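Maltose/maltodextrin transport permease homologue (Bdellovibrio bacteriovorus HD100, PDB 6FFL) binds maltodextrins such as maltotriose through this solute-binding (MalE) domain, which is fused to the MalF membrane subunit of a probable maltose/maltodextrin ABC transporter. Local coordinates at residues N189-A192 against L193-T196; P368-A371 against A372-A375; K279-A282 against H283-A286; T295-P298 against V299-F303; I136-G139 against K140-V144. All coordinates share one frame; numbering follows the deposited sequence.

Contact 1 of 5, residues N189-A192 against L193-T196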
loop_
_atom_site.group_PDB
_atom_site.type_symbol
_atom_site.label_atom_id
_atom_site.label_comp_id
_atom_site.label_asym_id
_atom_site.label_seq_id
_atom_site.Cartn_x
_atom_site.Cartn_y
_atom_site.Cartn_z
ATOM N N ASN A 189 -16.353 10.648 12.116
ATOM C CA ASN A 189 -17.083 11.912 12.283
ATOM C C ASN A 189 -16.283 12.834 13.204
ATOM O O ASN A 189 -16.666 13.142 14.336
ATOM C CB ASN A 189 -18.486 11.666 12.827
ATOM C CG ASN A 189 -19.311 12.948 12.873
ATOM O OD1 ASN A 189 -18.977 13.930 12.207
ATOM N ND2 ASN A 189 -20.377 12.953 13.673
ATOM N N THR A 190 -15.141 13.282 12.689
ATOM C CA THR A 190 -14.145 13.978 13.485
ATOM C C THR A 190 -13.710 15.249 12.781
ATOM O O THR A 190 -13.803 15.371 11.557
ATOM C CB THR A 190 -12.905 13.109 13.727
ATOM O OG1 THR A 190 -12.257 12.841 12.467
ATOM C CG2 THR A 190 -13.303 11.796 14.392
ATOM N N THR A 191 -13.222 16.201 13.579
ATOM C CA THR A 191 -12.582 17.371 12.992
ATOM C C THR A 191 -11.396 16.951 12.135
ATOM O O THR A 191 -11.151 17.527 11.066
ATOM C CB THR A 191 -12.141 18.340 14.093
ATOM O OG1 THR A 191 -13.292 18.799 14.808
ATOM C CG2 THR A 191 -11.425 19.531 13.496
ATOM N N ALA A 192 -10.670 15.923 12.576
ATOM C CA ALA A 192 -9.482 15.478 11.852
ATOM C C ALA A 192 -9.823 15.072 10.421
ATOM O O ALA A 192 -9.125 15.455 9.474
ATOM C CB ALA A 192 -8.823 14.317 12.596
ATOM N N LEU A 193 -10.891 14.291 10.238
ATOM C CA LEU A 193 -11.234 13.904 8.871
ATOM C C LEU A 193 -11.737 15.099 8.067
ATOM O O LEU A 193 -11.374 15.258 6.895
ATOM C CB LEU A 193 -12.267 12.774 8.866
ATOM C CG LEU A 193 -12.593 12.261 7.461
ATOM C CD1 LEU A 193 -11.342 11.705 6.737
ATOM C CD2 LEU A 193 -13.720 11.218 7.505
ATOM N N LYS A 194 -12.577 15.950 8.669
ATOM C CA LYS A 194 -13.007 17.160 7.970
ATOM C C LYS A 194 -11.801 17.987 7.536
ATOM O O LYS A 194 -11.725 18.446 6.388
ATOM C CB LYS A 194 -13.935 17.984 8.863
ATOM C CG LYS A 194 -14.389 19.307 8.241
ATOM C CD LYS A 194 -14.994 20.216 9.296
ATOM C CE LYS A 194 -13.970 20.557 10.370
ATOM N NZ LYS A 194 -13.424 21.931 10.204
ATOM N N ASP A 195 -10.828 18.157 8.441
ATOM C CA ASP A 195 -9.649 18.968 8.143
ATOM C C ASP A 195 -8.800 18.327 7.047
ATOM O O ASP A 195 -8.201 19.033 6.220
ATOM C CB ASP A 195 -8.809 19.167 9.411
ATOM C CG ASP A 195 -9.398 20.206 10.367
ATOM O OD1 ASP A 195 -10.355 20.921 9.997
ATOM O OD2 ASP A 195 -8.891 20.306 11.503
ATOM N N THR A 196 -8.728 16.994 7.034
ATOM C CA THR A 196 -8.021 16.283 5.970
ATOM C C THR A 196 -8.683 16.524 4.620
ATOM O O THR A 196 -8.010 16.820 3.624
ATOM C CB THR A 196 -7.991 14.779 6.281
ATOM O OG1 THR A 196 -7.240 14.555 7.482
ATOM C CG2 THR A 196 -7.332 14.015 5.148
#
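Thr-190 caps the helix that starts at Thr-191, and its side chain, which meets Leu-193, can be followed outward from the backbone. CB comes no nearer than 4.2 Å to Leu-193 N, and it is the next atom that does the work. With OG1 held between the backbone N and the carbonyl carbon (chi1 64°), the hydroxyl faces the first turn, and Thr-190 OG1 accepts from Leu-193 N at 3.0 Å, an almost straight bond. The same OG1 also lies against Leu-193 CB, where the two side chains cross at about a right angle. The carbonyl of Thr-190 opens the regular series by accepting from Lys-194 N.

Thr-191 and Asp-195, one turn apart, run side by side in the same direction in one of the two conformers of Thr-191. Asp-195 also forms a salt bridge, Lys-194 NZ to Asp-195 OD1 at 3.2 Å, reached by a lysine chain bent at chi3 and chi4. Ala-192 O is gripped twice: Thr-196 N and Thr-196 OG1, both 2.9 Å from it, arrive from opposite faces of its plane, so the buried hydroxyl is satisfied within its own helix. Leu-193 meanwhile packs on Ile-171 and on Ala-372 of helix 368-384. A threonine N-cap closing the first turn of an alpha-helix, here helix 191-205 of the solute-binding domain, is the motif.

Contact 2 of 5, residues P368-A371 against A372-A375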
loop_
_atom_site.group_PDB
_atom_site.type_symbol
_atom_site.label_atom_id
_atom_site.label_comp_id
_atom_site.label_asym_id
_atom_site.label_seq_id
_atom_site.Cartn_x
_atom_site.Cartn_y
_atom_site.Cartn_z
ATOM N N PRO A 368 -17.220 19.124 3.266
ATOM C CA PRO A 368 -16.368 18.225 4.072
ATOM C C PRO A 368 -16.967 17.771 5.398
ATOM O O PRO A 368 -16.864 16.579 5.736
ATOM C CB PRO A 368 -15.100 19.068 4.279
ATOM C CG PRO A 368 -15.024 19.917 3.056
ATOM C CD PRO A 368 -16.464 20.262 2.708
ATOM N N GLN A 369 -17.586 18.670 6.167
ATOM C CA GLN A 369 -18.150 18.248 7.448
ATOM C C GLN A 369 -19.258 17.215 7.255
ATOM O O GLN A 369 -19.292 16.186 7.945
ATOM C CB GLN A 369 -18.674 19.451 8.228
ATOM C CG GLN A 369 -19.180 19.065 9.614
ATOM C CD GLN A 369 -19.522 20.272 10.462
ATOM O OE1 GLN A 369 -18.671 21.122 10.719
ATOM N NE2 GLN A 369 -20.771 20.355 10.896
ATOM N N ALA A 370 -20.176 17.471 6.319
ATOM C CA ALA A 370 -21.245 16.513 6.040
ATOM C C ALA A 370 -20.674 15.175 5.582
ATOM O O ALA A 370 -21.190 14.109 5.941
ATOM C CB ALA A 370 -22.194 17.088 4.983
ATOM N N ALA A 371 -19.597 15.210 4.798
ATOM C CA ALA A 371 -19.002 13.967 4.310
ATOM C C ALA A 371 -18.393 13.141 5.442
ATOM O O ALA A 371 -18.491 11.907 5.433
ATOM C CB ALA A 371 -17.944 14.277 3.262
ATOM N N ALA A 372 -17.740 13.795 6.410
ATOM C CA ALA A 372 -17.219 13.057 7.561
ATOM C C ALA A 372 -18.351 12.435 8.366
ATOM O O ALA A 372 -18.249 11.284 8.813
ATOM C CB ALA A 372 -16.381 13.984 8.445
ATOM N N GLU A 373 -19.441 13.181 8.562
ATOM C CA GLU A 373 -20.588 12.633 9.279
ATOM C C GLU A 373 -21.140 11.412 8.559
ATOM O O GLU A 373 -21.416 10.381 9.183
ATOM C CB GLU A 373 -21.682 13.699 9.434
ATOM C CG GLU A 373 -21.303 14.888 10.325
ATOM C CD GLU A 373 -22.154 16.139 10.084
ATOM O OE1 GLU A 373 -21.920 17.149 10.785
ATOM O OE2 GLU A 373 -23.047 16.122 9.204
ATOM N N GLN A 374 -21.311 11.504 7.239
ATOM C CA GLN A 374 -21.883 10.388 6.492
ATOM C C GLN A 374 -20.891 9.252 6.280
ATOM O O GLN A 374 -21.316 8.108 6.072
ATOM C CB GLN A 374 -22.428 10.885 5.149
ATOM C CG GLN A 374 -23.782 11.575 5.303
ATOM C CD GLN A 374 -24.101 12.547 4.178
ATOM O OE1 GLN A 374 -24.049 12.198 2.999
ATOM N NE2 GLN A 374 -24.441 13.774 4.547
ATOM N N ALA A 375 -19.585 9.534 6.326
ATOM C CA ALA A 375 -18.605 8.451 6.336
ATOM C C ALA A 375 -18.787 7.573 7.568
ATOM O O ALA A 375 -18.784 6.339 7.471
ATOM C CB ALA A 375 -17.180 9.011 6.280
HETATM O O HOH W 1 -24.364 14.611 7.124
#
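Glu-373 folds its side chain back over the preceding turn and overlaps Gln-369, its CG lying 3.4 Å from Gln-369 O. The glutamate's CG stands opposite its own carbonyl carbon, beside the backbone N (chi1 -66°), which sends the extended chain toward the start of the helix. Gln-369 takes the other course: its CG is opposite its backbone N, and the outstretched chain meets the carboxylate at a slant. Glu-373 OE1 approaches the glutamine at two places, 3.5 Å from Gln-369 CG and 3.4 Å from Gln-369 NE2. The latter is a weak hydrogen bond, bent to 145° at the hydrogen, and the amide and carboxylate planes are turned 56° apart, so the pair is only loosely aligned.

The second carboxylate oxygen has a firmer partner. A water donates to Glu-373 OE2 over 2.9 Å; its further bond to Ala-370 O is weak. In one of the two conformers of Gln-374 the same water accepts from Gln-374 NE2 over 2.7 Å, linking two neighbouring side chains. In that conformer Gln-374 NE2 is also 4.0 Å from Ala-370 CB. Beneath this polar surface the backbone keeps the i to i+4 pattern, with Ala-372 N bonded to Pro-368 O and Ala-375 N to Ala-371 O.

Ala-371, Ala-372 and Ala-375 are buried on the inner side, Ala-371 meeting Phe-197 of helix 191-205 as well as Val-361 of helix 346-362. Polar side chains on one flank and small alanines against neighbouring helices make this the first turns of an amphipathic alpha-helix, 368-384.

Contact 3 of 5, residues K279-A282 against H283-A286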
loop_
_atom_site.group_PDB
_atom_site.type_symbol
_atom_site.label_atom_id
_atom_site.label_comp_id
_atom_site.label_asym_id
_atom_site.label_seq_id
_atom_site.Cartn_x
_atom_site.Cartn_y
_atom_site.Cartn_z
ATOM N N LYS A 279 -8.128 -28.283 -4.788
ATOM C CA LYS A 279 -8.699 -29.308 -5.658
ATOM C C LYS A 279 -8.294 -30.713 -5.237
ATOM O O LYS A 279 -9.054 -31.665 -5.449
ATOM C CB LYS A 279 -8.276 -29.078 -7.109
ATOM C CG LYS A 279 -8.825 -27.819 -7.750
ATOM C CD LYS A 279 -8.296 -27.694 -9.172
ATOM C CE LYS A 279 -8.335 -26.263 -9.667
ATOM N NZ LYS A 279 -8.226 -26.212 -11.150
ATOM N N SER A 280 -7.103 -30.875 -4.669
ATOM C CA SER A 280 -6.616 -32.204 -4.326
ATOM C C SER A 280 -5.440 -32.060 -3.378
ATOM O O SER A 280 -4.914 -30.966 -3.170
ATOM C CB SER A 280 -6.197 -32.992 -5.569
ATOM O OG SER A 280 -4.907 -32.592 -5.993
ATOM N N GLU A 281 -5.016 -33.196 -2.823
ATOM C CA GLU A 281 -3.859 -33.189 -1.935
ATOM C C GLU A 281 -2.606 -32.729 -2.669
ATOM O O GLU A 281 -1.774 -32.017 -2.100
ATOM C CB GLU A 281 -3.661 -34.579 -1.324
ATOM C CG GLU A 281 -2.544 -34.666 -0.280
ATOM C CD GLU A 281 -2.792 -33.805 0.959
ATOM O OE1 GLU A 281 -3.956 -33.427 1.226
ATOM O OE2 GLU A 281 -1.809 -33.507 1.674
ATOM N N ALA A 282 -2.465 -33.103 -3.943
ATOM C CA ALA A 282 -1.281 -32.702 -4.700
ATOM C C ALA A 282 -1.260 -31.196 -4.941
ATOM O O ALA A 282 -0.187 -30.578 -4.934
ATOM C CB ALA A 282 -1.216 -33.462 -6.026
ATOM N N HIS A 283 -2.429 -30.586 -5.164
ATOM C CA HIS A 283 -2.473 -29.133 -5.316
ATOM C C HIS A 283 -2.078 -28.438 -4.019
ATOM O O HIS A 283 -1.327 -27.451 -4.033
ATOM C CB HIS A 283 -3.869 -28.685 -5.758
ATOM C CG HIS A 283 -4.186 -29.008 -7.185
ATOM N ND1 HIS A 283 -4.579 -30.265 -7.596
ATOM C CD2 HIS A 283 -4.175 -28.236 -8.298
ATOM C CE1 HIS A 283 -4.790 -30.255 -8.901
ATOM N NE2 HIS A 283 -4.555 -29.035 -9.351
ATOM N N TYR A 284 -2.561 -28.955 -2.885
ATOM C CA TYR A 284 -2.247 -28.373 -1.585
ATOM C C TYR A 284 -0.754 -28.460 -1.281
ATOM O O TYR A 284 -0.135 -27.472 -0.877
ATOM C CB TYR A 284 -3.052 -29.080 -0.492
ATOM C CG TYR A 284 -2.648 -28.667 0.901
ATOM C CD1 TYR A 284 -3.039 -27.434 1.418
ATOM C CD2 TYR A 284 -1.857 -29.492 1.695
ATOM C CE1 TYR A 284 -2.673 -27.039 2.691
ATOM C CE2 TYR A 284 -1.478 -29.099 2.979
ATOM C CZ TYR A 284 -1.890 -27.874 3.467
ATOM O OH TYR A 284 -1.530 -27.467 4.732
ATOM N N GLU A 285 -0.167 -29.648 -1.454
ATOM C CA GLU A 285 1.259 -29.816 -1.191
ATOM C C GLU A 285 2.095 -28.917 -2.094
ATOM O O GLU A 285 3.101 -28.347 -1.657
ATOM C CB GLU A 285 1.659 -31.283 -1.374
ATOM C CG GLU A 285 0.898 -32.254 -0.478
ATOM C CD GLU A 285 1.315 -33.699 -0.687
ATOM O OE1 GLU A 285 2.280 -34.138 -0.034
ATOM O OE2 GLU A 285 0.678 -34.394 -1.507
ATOM N N ALA A 286 1.690 -28.777 -3.359
ATOM C CA ALA A 286 2.418 -27.899 -4.271
ATOM C C ALA A 286 2.283 -26.442 -3.853
ATOM O O ALA A 286 3.249 -25.674 -3.939
ATOM C CB ALA A 286 1.922 -28.095 -5.704
#
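This is a local N-cap contact at the surface, where helix 281-294 begins beside strand 4-9, and His-283 is its centre. Ser-280 occupies the cap position. Its OG, placed between the backbone N and the carbonyl carbon (chi1 80°), lies in the plane of the imidazole at the ring edge and is hydrogen-bonded to His-283 ND1 at 2.8 Å. Ser-280 OG also accepts a weak, bent bond from Ala-282 N, so the hydroxyl links the start of the helix to the ring.

Lys-279 covers one face of the same ring. Lys-279 CB sits over the centre in a CH-pi contact, 4.0 Å from the centroid of the His-283 ring and only 12° off the normal. Lys-279 CD runs on to 4.0 Å from His-283 NE2. Edge and face are thus both engaged, which should restrict rotation of the imidazole. Beyond the segments, the His-283 side chain touches Val-3 and Ile-5.

Glu-281 and Glu-285 cross at about a right angle in one of the two conformers of Glu-285. Ser-280 O accepts from Tyr-284 N, the first main-chain bond of the helix; the whole is a serine N-cap of an alpha-helix, here one flanking the sheet that contains the N-terminal strand.

Contact 4 of 5, residues T295-P298 against V299-F303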
loop_
_atom_site.group_PDB
_atom_site.type_symbol
_atom_site.label_atom_id
_atom_site.label_comp_id
_atom_site.label_asym_id
_atom_site.label_seq_id
_atom_site.Cartn_x
_atom_site.Cartn_y
_atom_site.Cartn_z
ATOM N N THR A 295 8.572 -17.053 0.091
ATOM C CA THR A 295 8.941 -16.323 1.288
ATOM C C THR A 295 10.353 -16.668 1.750
ATOM O O THR A 295 10.798 -16.146 2.778
ATOM C CB THR A 295 7.935 -16.591 2.416
ATOM O OG1 THR A 295 7.868 -17.997 2.680
ATOM C CG2 THR A 295 6.529 -16.075 2.039
ATOM N N SER A 296 11.073 -17.508 1.003
ATOM C CA SER A 296 12.423 -17.894 1.394
ATOM C C SER A 296 13.380 -16.723 1.206
ATOM O O SER A 296 13.126 -15.792 0.439
ATOM C CB SER A 296 12.909 -19.115 0.594
ATOM O OG SER A 296 13.186 -18.809 -0.764
ATOM N N THR A 297 14.494 -16.773 1.932
ATOM C CA THR A 297 15.414 -15.640 1.911
ATOM C C THR A 297 16.019 -15.395 0.530
ATOM O O THR A 297 16.145 -14.217 0.146
ATOM C CB THR A 297 16.479 -15.841 2.998
ATOM O OG1 THR A 297 15.890 -15.531 4.266
ATOM C CG2 THR A 297 17.705 -14.913 2.778
ATOM N N PRO A 298 16.371 -16.411 -0.269
ATOM C CA PRO A 298 16.820 -16.115 -1.641
ATOM C C PRO A 298 15.822 -15.308 -2.455
ATOM O O PRO A 298 16.233 -14.384 -3.169
ATOM C CB PRO A 298 17.063 -17.513 -2.226
ATOM C CG PRO A 298 17.504 -18.309 -1.045
ATOM C CD PRO A 298 16.648 -17.818 0.094
ATOM N N VAL A 299 14.517 -15.587 -2.335
ATOM C CA VAL A 299 13.532 -14.803 -3.081
ATOM C C VAL A 299 13.361 -13.414 -2.472
ATOM O O VAL A 299 13.242 -12.418 -3.197
ATOM C CB VAL A 299 12.184 -15.550 -3.155
ATOM C CG1 VAL A 299 11.128 -14.658 -3.805
ATOM C CG2 VAL A 299 12.339 -16.840 -3.940
ATOM N N GLN A 300 13.325 -13.317 -1.140
ATOM C CA GLN A 300 13.224 -12.000 -0.507
ATOM C C GLN A 300 14.384 -11.099 -0.916
ATOM O O GLN A 300 14.197 -9.898 -1.147
ATOM C CB GLN A 300 13.191 -12.146 1.011
ATOM C CG GLN A 300 11.967 -12.883 1.543
ATOM C CD GLN A 300 11.696 -12.556 2.997
ATOM O OE1 GLN A 300 12.222 -11.579 3.526
ATOM N NE2 GLN A 300 10.860 -13.371 3.653
ATOM N N LEU A 301 15.587 -11.657 -1.000
ATOM C CA LEU A 301 16.740 -10.850 -1.377
ATOM C C LEU A 301 16.770 -10.541 -2.868
ATOM O O LEU A 301 17.407 -9.563 -3.272
ATOM C CB LEU A 301 18.030 -11.550 -0.948
ATOM C CG LEU A 301 18.269 -11.597 0.568
ATOM C CD1 LEU A 301 19.527 -12.415 0.906
ATOM C CD2 LEU A 301 18.342 -10.189 1.156
ATOM N N LEU A 302 16.121 -11.358 -3.695
ATOM C CA LEU A 302 15.952 -10.995 -5.098
ATOM C C LEU A 302 15.117 -9.727 -5.224
ATOM O O LEU A 302 15.480 -8.799 -5.963
ATOM C CB LEU A 302 15.303 -12.147 -5.864
ATOM C CG LEU A 302 15.120 -11.954 -7.367
ATOM C CD1 LEU A 302 16.462 -11.785 -8.067
ATOM C CD2 LEU A 302 14.353 -13.147 -7.933
ATOM N N PHE A 303 13.990 -9.669 -4.502
ATOM C CA PHE A 303 13.187 -8.447 -4.463
ATOM C C PHE A 303 13.983 -7.302 -3.858
ATOM O O PHE A 303 13.977 -6.180 -4.377
ATOM C CB PHE A 303 11.899 -8.664 -3.662
ATOM C CG PHE A 303 10.820 -9.370 -4.427
ATOM C CD1 PHE A 303 10.014 -8.669 -5.310
ATOM C CD2 PHE A 303 10.601 -10.729 -4.255
ATOM C CE1 PHE A 303 9.018 -9.304 -6.009
ATOM C CE2 PHE A 303 9.609 -11.372 -4.958
ATOM C CZ PHE A 303 8.814 -10.653 -5.847
#
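Thr-295 O receives Gln-300 NE2 at 2.9 Å, a side-chain bond reaching back past the start of the helix. It is far from straight: the angle at the hydrogen is 141°, and the donor stands 35° from the carbonyl plane. The hydroxyl of the same threonine, OG1, is hydrogen-bonded to Tyr-89 OH and Leu-291 O. The glutamine gets there with CG beside its backbone N (chi1 -64°) and the chain extended beyond, Gln-300 CG passing 3.3 Å from Ser-296 O. At the other end of the amide, OE1 accepts from Asn-313 N, so both ends of this buried group are held.

Ser-296 sits at the N-cap position, yet its OG is turned to Tyr-293 O of the preceding helix and makes no capping bond. Ser-296 OG also lies 3.8 Å from Val-299 CG2. The Ser-296 carbonyl accepts from Gln-300 N, starting the helical series.

Thr-297 and Leu-301 lie side by side, pointing the same way, with CG2 of the threonine 3.6 Å from CD1 of the leucine. Pro-298, in the first turn, has no N-H to give, and its O accepts from Leu-302 N. The whole is a helix-to-helix junction, in which a short linker joins helix 281-294 to a proline-containing first turn of helix 297-307.

Contact 5 of 5, residues I136-G139 against K140-V144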
loop_
_atom_site.group_PDB
_atom_site.type_symbol
_atom_site.label_atom_id
_atom_site.label_comp_id
_atom_site.label_asym_id
_atom_site.label_seq_id
_atom_site.Cartn_x
_atom_site.Cartn_y
_atom_site.Cartn_z
ATOM N N ILE A 136 3.869 23.762 0.298
ATOM C CA ILE A 136 3.010 24.562 -0.566
ATOM C C ILE A 136 3.813 25.636 -1.283
ATOM O O ILE A 136 3.609 25.885 -2.477
ATOM C CB ILE A 136 1.854 25.159 0.256
ATOM C CG1 ILE A 136 0.901 24.029 0.657
ATOM C CG2 ILE A 136 1.146 26.231 -0.536
ATOM C CD1 ILE A 136 0.008 24.365 1.865
ATOM N N GLU A 137 4.719 26.308 -0.567
ATOM C CA GLU A 137 5.551 27.332 -1.192
ATOM C C GLU A 137 6.376 26.750 -2.335
ATOM O O GLU A 137 6.421 27.312 -3.440
ATOM C CB GLU A 137 6.468 27.965 -0.142
ATOM C CG GLU A 137 5.967 29.278 0.442
ATOM C CD GLU A 137 6.331 29.443 1.916
ATOM O OE1 GLU A 137 5.678 30.257 2.608
ATOM O OE2 GLU A 137 7.271 28.756 2.382
ATOM N N LEU A 138 7.078 25.647 -2.070
ATOM C CA LEU A 138 7.842 24.978 -3.115
ATOM C C LEU A 138 6.929 24.463 -4.219
ATOM O O LEU A 138 7.240 24.596 -5.407
ATOM C CB LEU A 138 8.643 23.828 -2.509
ATOM C CG LEU A 138 9.627 23.063 -3.386
ATOM C CD1 LEU A 138 10.685 24.009 -3.963
ATOM C CD2 LEU A 138 10.256 21.955 -2.553
ATOM N N GLY A 139 5.797 23.865 -3.841
ATOM C CA GLY A 139 4.866 23.361 -4.837
ATOM C C GLY A 139 4.376 24.436 -5.791
ATOM O O GLY A 139 4.206 24.184 -6.984
ATOM N N LYS A 140 4.127 25.646 -5.276
ATOM C CA LYS A 140 3.715 26.739 -6.151
ATOM C C LYS A 140 4.834 27.122 -7.111
ATOM O O LYS A 140 4.582 27.378 -8.294
ATOM C CB LYS A 140 3.295 27.957 -5.327
ATOM C CG LYS A 140 1.997 27.785 -4.538
ATOM C CD LYS A 140 1.661 29.060 -3.757
ATOM C CE LYS A 140 0.396 28.895 -2.927
ATOM N NZ LYS A 140 0.126 30.111 -2.113
ATOM N N LYS A 141 6.075 27.173 -6.624
ATOM C CA LYS A 141 7.173 27.539 -7.515
ATOM C C LYS A 141 7.404 26.472 -8.576
ATOM O O LYS A 141 7.826 26.793 -9.694
ATOM C CB LYS A 141 8.449 27.789 -6.703
ATOM C CG LYS A 141 8.352 29.038 -5.842
ATOM C CD LYS A 141 9.701 29.535 -5.381
ATOM C CE LYS A 141 10.446 28.446 -4.653
ATOM N NZ LYS A 141 11.503 29.002 -3.767
ATOM N N MET A 142 7.101 25.214 -8.259
ATOM C CA MET A 142 7.328 24.092 -9.159
ATOM C C MET A 142 6.161 23.826 -10.106
ATOM O O MET A 142 6.270 22.937 -10.960
ATOM C CB MET A 142 7.609 22.830 -8.341
ATOM C CG MET A 142 8.950 22.805 -7.633
ATOM S SD MET A 142 10.328 22.954 -8.790
ATOM C CE MET A 142 11.634 23.506 -7.698
ATOM N N THR A 143 5.049 24.555 -9.968
ATOM C CA THR A 143 3.899 24.447 -10.861
ATOM C C THR A 143 4.033 25.537 -11.915
ATOM O O THR A 143 3.995 26.731 -11.586
ATOM C CB THR A 143 2.590 24.607 -10.088
ATOM O OG1 THR A 143 2.558 23.678 -8.994
ATOM C CG2 THR A 143 1.388 24.348 -11.000
ATOM N N VAL A 144 4.187 25.143 -13.180
ATOM C CA VAL A 144 4.578 26.099 -14.211
ATOM C C VAL A 144 3.747 25.898 -15.472
ATOM O O VAL A 144 3.511 24.765 -15.905
ATOM C CB VAL A 144 6.087 26.001 -14.522
ATOM C CG1 VAL A 144 6.518 24.559 -14.629
ATOM C CG2 VAL A 144 6.438 26.769 -15.799
#
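Ile-136 and Lys-140 lie side by side and point the same way, so the aliphatic part of the lysine runs along the isoleucine branch. Ile-136 CG2 touches Lys-140 CE at 3.7 Å. The lysine has CG beside its backbone N (chi1 -69°) and is fully extended beyond, and Lys-140 CG comes within 3.2 Å of Ile-136 O; its NZ forms a weak, long ion pair with Asp-207.

Leu-138 and Met-142 meet at a slant on another side of the helix. The methionine bends at chi2 (-59°), bringing its terminal methyl, Met-142 CE, to 3.9 Å from Leu-138 CD1, an apolar contact one turn apart. Both side chains continue onto strand 228-234, Leu-138 on Met-230 and Met-142 on Ala-229. This is the C-terminal part of helix 132-142, packed on the four-stranded mixed sheet of the solute-binding domain.

Lys-140 N bonds to Ile-136 O, and Met-142 N to Leu-138 O. Near the end of the helix a side chain joins in: Gly-139 O accepts from Thr-143 OG1 at 2.6 Å and weakly from Met-142 N. The hydroxyl donates from 30° out of the carbonyl plane, and Thr-143 OG1 also accepts from Gly-156 N, tying the chain leaving the helix to a later loop.

In the fold
Along the chain the order is contact 5, contact 1, contact 3, contact 4, contact 2. Contacts 1 and 2 touch, their centres 8 Å apart: helices 191-205 and 368-384 pack there, the latter coming from the far end of the chain, with Asn-189 against Glu-373 and Lys-194 against Gln-369. Contact 5, on helix 132-142, has its centre 26 Å from that of contact 1. Contacts 3 and 4 lie on consecutive helices, their centres 24 Å apart, and contact 1 is on the opposite side of the chain's centre from both. This spread suits the two-lobed solute-binding fold, with the maltotriose bound between the lobes.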